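Long-range contact in Pre-mRNA splicing helicase-like protein (Chaetomium thermophilum, PDB 4RVQ), which is the spliceosomal helicase Brr2, whose noncanonical PWI domain probably mediates protein or RNA contacts in pre-mRNA splicing: residues T96-A101 with T109-M114. Numbering follows the deposited sequence.
Sequences TRLARA and TIEREM. With EDO (1,2-ethanediol), chain F.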
loop_
_atom_site.group_PDB
_atom_site.type_symbol
_atom_site.label_atom_id
_atom_site.label_comp_id
_atom_site.label_asym_id
_atom_site.label_seq_id
_atom_site.Cartn_x
_atom_site.Cartn_y
_atom_site.Cartn_z
ATOM N N THR A 96 5.398 -0.576 -4.032
ATOM C CA THR A 96 5.333 0.658 -4.803
ATOM C C THR A 96 6.762 1.146 -5.090
ATOM O O THR A 96 7.110 1.529 -6.211
ATOM C CB THR A 96 4.506 1.724 -4.096
ATOM O OG1 THR A 96 3.159 1.245 -3.967
ATOM C CG2 THR A 96 4.500 3.013 -4.863
ATOM N N ARG A 97 7.600 1.182 -4.054
ATOM C CA ARG A 97 8.967 1.596 -4.213
ATOM C C ARG A 97 9.698 0.687 -5.204
ATOM O O ARG A 97 10.411 1.159 -6.105
ATOM C CB ARG A 97 9.687 1.617 -2.866
ATOM C CG ARG A 97 11.051 2.240 -2.959
ATOM C CD ARG A 97 11.788 2.249 -1.606
ATOM N NE ARG A 97 13.183 2.598 -1.823
ATOM C CZ ARG A 97 14.182 2.279 -1.014
ATOM N NH1 ARG A 97 13.932 1.692 0.127
ATOM N NH2 ARG A 97 15.431 2.545 -1.357
ATOM N N LEU A 98 9.563 -0.607 -5.034
ATOM C CA LEU A 98 10.245 -1.556 -5.916
ATOM C C LEU A 98 9.779 -1.405 -7.356
ATOM O O LEU A 98 10.599 -1.426 -8.298
ATOM C CB LEU A 98 10.081 -2.989 -5.397
ATOM C CG LEU A 98 10.820 -4.086 -6.164
ATOM C CD1 LEU A 98 12.304 -3.835 -6.237
ATOM C CD2 LEU A 98 10.524 -5.427 -5.526
ATOM N N ALA A 99 8.479 -1.256 -7.560
ATOM C CA ALA A 99 7.952 -1.128 -8.926
ATOM C C ALA A 99 8.511 0.089 -9.628
ATOM O O ALA A 99 8.561 0.129 -10.858
ATOM C CB ALA A 99 6.437 -1.069 -8.918
ATOM N N ARG A 100 8.858 1.115 -8.871
ATOM C CA ARG A 100 9.391 2.366 -9.392
ATOM C C ARG A 100 10.914 2.354 -9.565
ATOM O O ARG A 100 11.434 3.336 -10.129
ATOM C CB ARG A 100 8.919 3.526 -8.494
ATOM C CG ARG A 100 7.461 3.789 -8.701
ATOM C CD ARG A 100 6.813 4.697 -7.655
ATOM N NE ARG A 100 5.522 5.198 -8.176
ATOM C CZ ARG A 100 5.456 6.180 -9.056
ATOM N NH1 ARG A 100 6.514 6.933 -9.309
ATOM N NH2 ARG A 100 4.336 6.445 -9.674
ATOM N N ALA A 101 11.606 1.298 -9.179
ATOM C CA ALA A 101 13.051 1.198 -9.259
ATOM C C ALA A 101 13.430 0.506 -10.570
ATOM O O ALA A 101 13.030 -0.613 -10.841
ATOM C CB ALA A 101 13.593 0.459 -8.072
ATOM N N THR A 109 19.083 -3.045 -3.802
ATOM C CA THR A 109 19.040 -2.420 -2.505
ATOM C C THR A 109 17.677 -2.643 -1.834
ATOM O O THR A 109 17.593 -3.008 -0.651
ATOM C CB THR A 109 19.336 -0.931 -2.643
ATOM O OG1 THR A 109 20.703 -0.783 -3.033
ATOM C CG2 THR A 109 19.109 -0.203 -1.359
ATOM N N ILE A 110 16.613 -2.411 -2.592
ATOM C CA ILE A 110 15.258 -2.572 -2.066
ATOM C C ILE A 110 14.979 -4.023 -1.683
ATOM O O ILE A 110 14.416 -4.303 -0.619
ATOM C CB ILE A 110 14.186 -2.042 -3.056
ATOM C CG1 ILE A 110 14.360 -0.508 -3.213
ATOM C CG2 ILE A 110 12.819 -2.419 -2.592
ATOM C CD1 ILE A 110 13.666 0.075 -4.435
ATOM N N GLU A 111 15.378 -4.951 -2.533
ATOM C CA GLU A 111 15.165 -6.362 -2.250
ATOM C C GLU A 111 15.918 -6.791 -0.996
ATOM O O GLU A 111 15.370 -7.576 -0.177
ATOM C CB GLU A 111 15.563 -7.192 -3.479
ATOM C CG GLU A 111 14.625 -6.980 -4.639
ATOM C CD GLU A 111 15.124 -7.421 -6.003
ATOM O OE1 GLU A 111 16.280 -7.837 -6.169
ATOM O OE2 GLU A 111 14.314 -7.350 -6.955
ATOM N N ARG A 112 17.152 -6.337 -0.822
ATOM C CA ARG A 112 17.896 -6.655 0.385
ATOM C C ARG A 112 17.220 -6.041 1.604
ATOM O O ARG A 112 17.101 -6.715 2.653
ATOM C CB ARG A 112 19.324 -6.153 0.294
ATOM C CG ARG A 112 20.184 -6.841 -0.704
ATOM C CD ARG A 112 21.571 -6.251 -0.623
ATOM N NE ARG A 112 22.529 -6.986 -1.392
ATOM C CZ ARG A 112 23.714 -7.386 -0.941
ATOM N NH1 ARG A 112 24.136 -7.071 0.289
ATOM N NH2 ARG A 112 24.499 -8.058 -1.750
ATOM N N GLU A 113 16.769 -4.792 1.493
ATOM C CA GLU A 113 16.099 -4.156 2.624
ATOM C C GLU A 113 14.819 -4.880 2.996
ATOM O O GLU A 113 14.546 -5.076 4.193
ATOM C CB GLU A 113 15.813 -2.673 2.327
ATOM C CG GLU A 113 17.084 -1.818 2.273
ATOM C CD GLU A 113 16.832 -0.342 1.949
ATOM O OE1 GLU A 113 15.696 0.055 1.644
ATOM O OE2 GLU A 113 17.818 0.454 1.991
ATOM N N MET A 114 14.048 -5.299 2.013
ATOM C CA MET A 114 12.855 -6.066 2.297
ATOM C C MET A 114 13.191 -7.337 3.046
ATOM O O MET A 114 12.524 -7.677 4.019
ATOM C CB MET A 114 12.115 -6.370 1.000
ATOM C CG MET A 114 11.401 -5.162 0.393
ATOM S SD MET A 114 10.620 -5.425 -1.190
ATOM C CE MET A 114 9.270 -6.420 -0.678
HETATM C C1 EDO F . 10.468 1.832 2.106
HETATM O O1 EDO F . 11.691 2.467 1.811
HETATM C C2 EDO F . 10.101 2.081 3.558
HETATM O O2 EDO F . 9.805 3.478 3.686
HETATM O O HOH W 1 17.438 2.680 0.619
#
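Ile110 pushes its side chain between Arg97 and Leu98 where helix 89-99 turns back into helix 104-116, a helical hairpin of the noncanonical PWI domain. A branched residue suits this place: its CG2 methyl faces Leu98, with Ile110 CG2 3.9 Å from Leu98 CD1, while the CG1-CD1 branch lies against Arg97 and ends at Ala101, Ile110 CD1 reaching Ala101 CB at 3.7 Å. Ile110 CG1 sits over the centre of the Arg97 guanidinium, 3.5 Å above its plane. Arginine pairs an aliphatic stem and a flat face for isoleucine with N-H groups for a carboxylate: its CG is anti to the backbone N (chi1 -171°), and the chain runs extended from there to NE. Arg97 NH1 then donates to Glu113 OE1 at 2.8 Å, a salt bridge bent to 148° at the hydrogen, the guanidinium and carboxylate planes turned 53° apart. The same NH1 gives a weak bond to an ethanediol, probably from the crystallisation liquor, also held by Glu52. A water accepts from Arg97 NH2 and donates to Glu113 OE2, so both carboxylate oxygens are tied to the same guanidinium. An alanine at Arg97 would probably leave Glu113 without its cationic mate and uncover CG1 of Ile110. On the buried side, Leu98 CD2 lies 4.3 Å from Met114 SD. Leu98 also touches Leu126 and Tyr127, and Met114 touches Ile122 and Leu123, joining the hairpin to helix 120-127; Trp94 meets Met114 within the hairpin. Glu111 bonds through OE2 to the Tyr127 hydroxyl, and the same oxygen lies 4.1 Å from Leu98 CD1.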